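Local coordinates for GMP reductase (Trypanosoma brucei brucei, PDB 6JIG) that reduces GMP to IMP in purine nucleotide interconversion and is regulated allosterically through its cystathionine-beta-synthase domain, with accompanying changes of oligomeric state, at the interface of chains A and B. Sequence-based numbering; all coordinates share one arbitrary frame. Chains: chain A/B, GMP reductase.

Contact 1: the interface of chains A and B. Residues chain A 3, 5-6; chain B 10-11, 292, 328, 332, 335-336.
The N-terminal arm of chain A, with its short helix 4-7, lies against the first turns of helix 330-344 of chain B and the loop before it. This patch, part of a larger interface, hides 288 Å² of protein surface, and A:Phe3 gives up more than any other residue, 68 Å².

The apolar part is the ring of A:Phe3 against the side chains of B:Val328 and B:Ala336. A:Phe3 and B:Val328 meet tip to tip: CZ, at the far end of the ring, is 3.5 Å from CG1, one of the valine methyls, which sits above the ring plane over the CZ rim. That methyl stands anti to its own backbone N (chi1 179°), which aims it at the ring. B:Ala336 CB lies at the CD1-CE1 rim, 4.0 Å from A:Phe3 CD1, while the carbonyl oxygen of B:Ala292 lies in the ring plane at its edge, 3.8 Å from A:Phe3 CE1. A polar atom thus faces the rim of the ring, where the C-H groups point.

The direct polar contact is between two serine hydroxyls. A:Ser6 OG and B:Ser332 OG are hydrogen-bonded at 2.7 Å, and the geometry does not decide which one donates. Each hydroxyl is anti to its own carbonyl carbon, but A:Ser6 is turned from the usual staggered position (chi1 -37°).

A water extends this bond into a small network. Water 1 is 2.8 Å from A:Ser6 OG and 3.1 Å from B:Ser332 O, so the two serines are joined both directly and through solvent. Its third partner is the carboxylate of A:Glu5, whose chain bends at chi2 (89°) and folds back alongside helix 330-344, with OE1 3.8 Å from B:Ala336 CA and equally near the carbonyl oxygen of B:Leu335. The short arm of the network is A:Glu5 OE2 to water 1, at 2.5 Å.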
ATOM      1  N   PHE A   3     -35.411   8.019 -23.447  1.00 61.20           N
ATOM      2  CA  PHE A   3     -35.170   6.725 -22.809  1.00 60.92           C
ATOM      3  C   PHE A   3     -36.225   6.452 -21.733  1.00 57.82           C
ATOM      4  O   PHE A   3     -35.907   6.390 -20.543  1.00 60.59           O
ATOM      5  CB  PHE A   3     -33.748   6.675 -22.210  1.00 54.65           C
ATOM      6  CG  PHE A   3     -32.652   6.720 -23.248  1.00 56.19           C
ATOM      7  CD1 PHE A   3     -32.377   5.603 -24.040  1.00 52.80           C
ATOM      8  CD2 PHE A   3     -31.915   7.879 -23.453  1.00 54.32           C
ATOM      9  CE1 PHE A   3     -31.384   5.636 -25.018  1.00 51.65           C
ATOM     10  CE2 PHE A   3     -30.916   7.923 -24.416  1.00 51.17           C
ATOM     11  CZ  PHE A   3     -30.654   6.800 -25.208  1.00 53.95           C
ATOM     12  N   GLU A   5     -38.279   3.738 -21.109  1.00 55.78           N
ATOM     13  CA  GLU A   5     -38.409   2.475 -20.436  1.00 53.41           C
ATOM     14  C   GLU A   5     -37.636   2.487 -19.148  1.00 54.47           C
ATOM     15  O   GLU A   5     -38.069   1.992 -18.165  1.00 56.60           O
ATOM     16  CB  GLU A   5     -37.862   1.345 -21.277  1.00 54.64           C
ATOM     17  CG  GLU A   5     -38.346   1.209 -22.695  1.00 58.54           C
ATOM     18  CD  GLU A   5     -37.528   1.980 -23.709  1.00 56.76           C
ATOM     19  OE1 GLU A   5     -37.876   1.865 -24.867  1.00 54.97           O
ATOM     20  OE2 GLU A   5     -36.587   2.704 -23.382  1.00 57.70           O
ATOM     21  N   SER A   6     -36.474   3.066 -19.164  1.00 52.50           N
ATOM     22  CA  SER A   6     -35.642   3.090 -17.969  1.00 49.19           C
ATOM     23  C   SER A   6     -36.319   3.838 -16.828  1.00 50.33           C
ATOM     24  O   SER A   6     -36.206   3.433 -15.666  1.00 50.36           O
ATOM     25  CB  SER A   6     -34.292   3.720 -18.307  1.00 49.37           C
ATOM     26  OG  SER A   6     -33.877   3.345 -19.617  1.00 48.07           O
TER
ATOM     27  N   PRO B  10     -32.859  12.887 -19.346  1.00 39.90           N
ATOM     28  CA  PRO B  10     -33.247  11.562 -18.857  1.00 39.98           C
ATOM     29  C   PRO B  10     -32.061  10.817 -18.271  1.00 36.90           C
ATOM     30  O   PRO B  10     -30.902  11.089 -18.578  1.00 35.26           O
ATOM     31  CB  PRO B  10     -33.760  10.864 -20.120  1.00 41.40           C
ATOM     32  CG  PRO B  10     -32.859  11.435 -21.192  1.00 40.49           C
ATOM     33  CD  PRO B  10     -32.658  12.895 -20.811  1.00 38.91           C
ATOM     34  N   THR B  11     -32.363   9.833 -17.431  1.00 38.85           N
ATOM     35  CA  THR B  11     -31.327   9.042 -16.783  1.00 35.29           C
ATOM     36  C   THR B  11     -31.192   7.702 -17.493  1.00 36.63           C
ATOM     37  O   THR B  11     -32.188   7.009 -17.705  1.00 37.09           O
ATOM     38  CB  THR B  11     -31.650   8.837 -15.302  1.00 37.85           C
ATOM     39  OG1 THR B  11     -31.504  10.091 -14.634  1.00 37.46           O
ATOM     40  CG2 THR B  11     -30.686   7.834 -14.673  1.00 36.11           C
ATOM     41  N   ALA B 292     -27.001   2.965 -30.362  1.00 34.13           N
ATOM     42  CA  ALA B 292     -27.463   3.000 -28.973  1.00 36.90           C
ATOM     43  C   ALA B 292     -28.765   3.772 -28.807  1.00 35.95           C
ATOM     44  O   ALA B 292     -29.054   4.189 -27.682  1.00 36.33           O
ATOM     45  CB  ALA B 292     -26.379   3.602 -28.065  1.00 35.49           C
ATOM     46  N   VAL B 328     -24.177   5.872 -24.303  1.00 32.76           N
ATOM     47  CA  VAL B 328     -25.453   5.641 -23.625  1.00 34.51           C
ATOM     48  C   VAL B 328     -25.232   4.482 -22.663  1.00 32.74           C
ATOM     49  O   VAL B 328     -24.675   3.451 -23.068  1.00 29.63           O
ATOM     50  CB  VAL B 328     -26.591   5.310 -24.610  1.00 34.90           C
ATOM     51  CG1 VAL B 328     -27.903   5.053 -23.838  1.00 34.59           C
ATOM     52  CG2 VAL B 328     -26.792   6.415 -25.619  1.00 35.09           C
ATOM     53  N   SER B 332     -29.960   0.843 -20.789  1.00 28.18           N
ATOM     54  CA  SER B 332     -30.944   1.696 -21.446  1.00 32.23           C
ATOM     55  C   SER B 332     -30.807   1.608 -22.964  1.00 31.11           C
ATOM     56  O   SER B 332     -31.797   1.729 -23.689  1.00 30.76           O
ATOM     57  CB  SER B 332     -30.780   3.151 -20.994  1.00 34.09           C
ATOM     58  OG  SER B 332     -31.128   3.310 -19.627  1.00 33.15           O
ATOM     59  N   LEU B 335     -32.524  -1.616 -23.992  1.00 30.87           N
ATOM     60  CA  LEU B 335     -33.971  -1.463 -23.873  1.00 31.76           C
ATOM     61  C   LEU B 335     -34.539  -0.659 -25.030  1.00 34.54           C
ATOM     62  O   LEU B 335     -35.549  -1.045 -25.629  1.00 36.66           O
ATOM     63  CB  LEU B 335     -34.325  -0.785 -22.552  1.00 34.50           C
ATOM     64  CG  LEU B 335     -34.234  -1.602 -21.259  1.00 31.93           C
ATOM     65  CD1 LEU B 335     -34.368  -0.661 -20.067  1.00 32.24           C
ATOM     66  CD2 LEU B 335     -35.308  -2.681 -21.189  1.00 32.55           C
ATOM     67  N   ALA B 336     -33.906   0.469 -25.355  1.00 30.81           N
ATOM     68  CA  ALA B 336     -34.473   1.340 -26.374  1.00 36.29           C
ATOM     69  C   ALA B 336     -34.337   0.714 -27.752  1.00 35.95           C
ATOM     70  O   ALA B 336     -35.260   0.788 -28.570  1.00 37.05           O
ATOM     71  CB  ALA B 336     -33.795   2.716 -26.345  1.00 38.16           C
TER
HETATM   72  O   HOH W   1     -34.358   2.949 -22.335  1.00 43.63           O

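Contact 2: the interface of chains A and B. Residues chain A 313-316, 318-319, 321-322, 430; chain B 482-486.
The C-terminal segment of chain B, leaving helix 477-483, lays its backbone along the active-site loop of chain A, which carries potassium-binding A:Gly313, A:Gly315 and engineered A:Ala318. Backbone oxygens converge here, B:Ser483 O lying 3.6 Å from A:Ala318 O, as would suit a cation shared between subunits.

Direct hydrogen bonds pin the segment at both ends. B:His486 binds twice: its imidazole NE2 gives to A:Pro314 O at 2.9 Å, in the ring plane but above the plane of the carbonyl, whereas its backbone N gives to A:Ser316 O at 3.1 Å, on a lone pair and nearly straight (163° at H). With NE2 as donor, the first bond would call for a hydrogen on NE2. At the other end A:Arg321, extended from CG to NE, presents the edge of its guanidinium, and NH1 gives to the hydroxyl OG of B:Ser483 at 3.1 Å, almost straight and in the guanidinium plane.

Water 2 ties the backbones together, taking the N-H of A:Arg321 and joining A:Gly313 O, 2.7 Å away, to B:Ser483 O.

Carbon contacts fill in between. B:Ser483 CB rests 3.5 Å from A:Arg321 CD, and A:Leu322 CD1 meets B:Gly484 CA. Over one face of the imidazole, which a crowded chi1 of 52° swings into place, A:Ser316 CA sits 3.7 Å from the B:His486 ring centroid.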
ATOM      1  N   GLY A 313     -30.162 -12.919  -2.440  1.00 34.69           N
ATOM      2  CA  GLY A 313     -28.895 -12.317  -2.784  1.00 38.30           C
ATOM      3  C   GLY A 313     -28.118 -11.460  -1.782  1.00 40.51           C
ATOM      4  O   GLY A 313     -26.914 -11.275  -1.973  1.00 41.79           O
ATOM      5  N   PRO A 314     -28.728 -10.919  -0.718  1.00 38.53           N
ATOM      6  CA  PRO A 314     -27.996  -9.926   0.092  1.00 36.55           C
ATOM      7  C   PRO A 314     -26.943 -10.516   1.026  1.00 41.35           C
ATOM      8  O   PRO A 314     -26.225  -9.747   1.683  1.00 41.07           O
ATOM      9  CB  PRO A 314     -29.118  -9.257   0.898  1.00 40.68           C
ATOM     10  CG  PRO A 314     -30.053 -10.396   1.199  1.00 36.23           C
ATOM     11  CD  PRO A 314     -29.987 -11.313  -0.045  1.00 39.05           C
ATOM     12  N   GLY A 315     -26.829 -11.845   1.108  1.00 39.27           N
ATOM     13  CA  GLY A 315     -25.944 -12.446   2.093  1.00 41.10           C
ATOM     14  C   GLY A 315     -24.487 -12.073   1.880  1.00 44.47           C
ATOM     15  O   GLY A 315     -24.027 -11.866   0.754  1.00 44.27           O
ATOM     16  N   SER A 316     -23.752 -11.991   2.996  1.00 44.48           N
ATOM     17  CA  SER A 316     -22.335 -11.622   2.967  1.00 44.54           C
ATOM     18  C   SER A 316     -21.539 -12.461   1.970  1.00 47.92           C
ATOM     19  O   SER A 316     -20.691 -11.933   1.242  1.00 49.53           O
ATOM     20  CB  SER A 316     -21.734 -11.771   4.366  1.00 45.02           C
ATOM     21  OG  SER A 316     -21.751 -13.127   4.782  1.00 41.02           O
ATOM     22  N   ALA A 318     -22.949 -14.375  -0.444  1.00 46.55           N
ATOM     23  CA  ALA A 318     -23.843 -14.694  -1.552  1.00 43.26           C
ATOM     24  C   ALA A 318     -23.473 -13.905  -2.804  1.00 43.78           C
ATOM     25  O   ALA A 318     -23.190 -12.708  -2.729  1.00 44.45           O
ATOM     26  CB  ALA A 318     -25.286 -14.368  -1.172  1.00 41.17           C
ATOM     27  N   ILE A 319     -23.527 -14.573  -3.964  1.00 44.46           N
ATOM     28  CA  ILE A 319     -23.228 -13.917  -5.238  1.00 44.57           C
ATOM     29  C   ILE A 319     -24.235 -14.328  -6.308  1.00 43.39           C
ATOM     30  O   ILE A 319     -23.946 -14.253  -7.512  1.00 40.59           O
ATOM     31  CB  ILE A 319     -21.791 -14.213  -5.711  1.00 44.69           C
ATOM     32  CG1 ILE A 319     -21.550 -15.718  -5.802  1.00 47.87           C
ATOM     33  CG2 ILE A 319     -20.764 -13.554  -4.786  1.00 49.02           C
ATOM     34  CD1 ILE A 319     -20.226 -16.076  -6.437  1.00 51.92           C
ATOM     35  N   ARG A 321     -26.609 -12.512  -7.115  1.00 34.09           N
ATOM     36  CA  ARG A 321     -26.796 -11.317  -7.917  1.00 34.20           C
ATOM     37  C   ARG A 321     -25.708 -11.188  -8.981  1.00 39.12           C
ATOM     38  O   ARG A 321     -25.950 -10.586 -10.031  1.00 37.82           O
ATOM     39  CB  ARG A 321     -26.848 -10.083  -6.996  1.00 34.87           C
ATOM     40  CG  ARG A 321     -28.014 -10.155  -5.995  1.00 38.55           C
ATOM     41  CD  ARG A 321     -28.080  -8.969  -5.030  1.00 41.90           C
ATOM     42  NE  ARG A 321     -29.163  -9.102  -4.053  1.00 38.67           N
ATOM     43  CZ  ARG A 321     -29.497  -8.155  -3.179  1.00 36.96           C
ATOM     44  NH1 ARG A 321     -28.840  -6.988  -3.165  1.00 37.50           N
ATOM     45  NH2 ARG A 321     -30.486  -8.372  -2.325  1.00 36.90           N
ATOM     46  N   LEU A 322     -24.525 -11.768  -8.749  1.00 33.84           N
ATOM     47  CA  LEU A 322     -23.462 -11.709  -9.751  1.00 37.10           C
ATOM     48  C   LEU A 322     -23.523 -12.859 -10.743  1.00 36.76           C
ATOM     49  O   LEU A 322     -23.105 -12.685 -11.894  1.00 37.76           O
ATOM     50  CB  LEU A 322     -22.083 -11.711  -9.083  1.00 40.14           C
ATOM     51  CG  LEU A 322     -21.873 -10.617  -8.026  1.00 44.43           C
ATOM     52  CD1 LEU A 322     -20.460 -10.664  -7.475  1.00 49.59           C
ATOM     53  CD2 LEU A 322     -22.185  -9.245  -8.594  1.00 44.37           C
ATOM     54  N   VAL A 430     -19.441 -17.796  -2.101  1.00 52.19           N
ATOM     55  CA  VAL A 430     -17.986 -17.754  -2.036  1.00 55.00           C
ATOM     56  C   VAL A 430     -17.527 -18.259  -0.671  1.00 57.18           C
ATOM     57  O   VAL A 430     -18.326 -18.477   0.239  1.00 53.50           O
ATOM     58  CB  VAL A 430     -17.425 -16.341  -2.306  1.00 52.62           C
ATOM     59  CG1 VAL A 430     -17.827 -15.863  -3.691  1.00 53.71           C
ATOM     60  CG2 VAL A 430     -17.887 -15.364  -1.228  1.00 56.03           C
TER
ATOM     61  N   GLU B 482     -24.199  -4.399  -1.406  1.00 45.51           N
ATOM     62  CA  GLU B 482     -24.818  -5.587  -0.819  1.00 47.73           C
ATOM     63  C   GLU B 482     -24.884  -6.747  -1.804  1.00 46.34           C
ATOM     64  O   GLU B 482     -25.053  -7.895  -1.384  1.00 43.92           O
ATOM     65  CB  GLU B 482     -26.225  -5.249  -0.309  1.00 44.24           C
ATOM     66  N   SER B 483     -24.719  -6.482  -3.099  1.00 46.67           N
ATOM     67  CA  SER B 483     -24.987  -7.500  -4.103  1.00 47.31           C
ATOM     68  C   SER B 483     -23.788  -8.429  -4.302  1.00 50.33           C
ATOM     69  O   SER B 483     -23.966  -9.642  -4.487  1.00 49.18           O
ATOM     70  CB  SER B 483     -25.415  -6.804  -5.396  1.00 47.33           C
ATOM     71  OG  SER B 483     -26.670  -6.158  -5.151  1.00 44.94           O
ATOM     72  N   GLY B 484     -22.568  -7.890  -4.246  1.00 46.94           N
ATOM     73  CA  GLY B 484     -21.373  -8.710  -4.267  1.00 49.54           C
ATOM     74  C   GLY B 484     -21.056  -9.271  -2.888  1.00 54.42           C
ATOM     75  O   GLY B 484     -21.844  -9.180  -1.945  1.00 54.66           O
ATOM     76  N   SER B 485     -19.869  -9.863  -2.777  1.00 55.71           N
ATOM     77  CA  SER B 485     -19.374 -10.306  -1.478  1.00 56.95           C
ATOM     78  C   SER B 485     -19.041  -9.101  -0.603  1.00 63.81           C
ATOM     79  O   SER B 485     -18.427  -8.137  -1.071  1.00 63.74           O
ATOM     80  CB  SER B 485     -18.131 -11.180  -1.651  1.00 63.01           C
ATOM     81  OG  SER B 485     -18.485 -12.483  -2.073  1.00 67.05           O
ATOM     82  N   HIS B 486     -19.442  -9.153   0.671  1.00 60.48           N
ATOM     83  CA  HIS B 486     -19.148  -8.077   1.608  1.00 60.43           C
ATOM     84  C   HIS B 486     -18.903  -8.644   3.002  1.00 64.24           C
ATOM     85  O   HIS B 486     -19.589  -9.575   3.434  1.00 60.93           O
ATOM     86  CB  HIS B 486     -20.285  -7.030   1.643  1.00 61.90           C
ATOM     87  CG  HIS B 486     -21.655  -7.602   1.874  1.00 59.47           C
ATOM     88  ND1 HIS B 486     -22.202  -7.747   3.133  1.00 59.17           N
ATOM     89  CD2 HIS B 486     -22.603  -8.029   1.003  1.00 53.56           C
ATOM     90  CE1 HIS B 486     -23.419  -8.250   3.030  1.00 52.14           C
ATOM     91  NE2 HIS B 486     -23.688  -8.434   1.750  1.00 49.09           N
TER
HETATM   92  O   HOH W   2     -25.840 -11.985  -4.358  1.00 42.25           O

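Contacts 1 and 2 lie about 27 Å apart between the centres of their C-alpha atoms and share no residue. They run in opposite senses: in contact 1 the N-terminal arm of chain A reaches chain B, whereas in contact 2 the C-terminal segment of chain B reaches chain A. Chain ends thus bridge neighbouring subunits, which would help hold the homotetramer together; the deposited assembly contains eight copies. Contact 2 includes the active-site loop itself, while the centre of contact 1 is about 18 Å from B:Ala318, so contact 1 more probably supports assembly, and contact 2 could couple assembly to the catalytic loop.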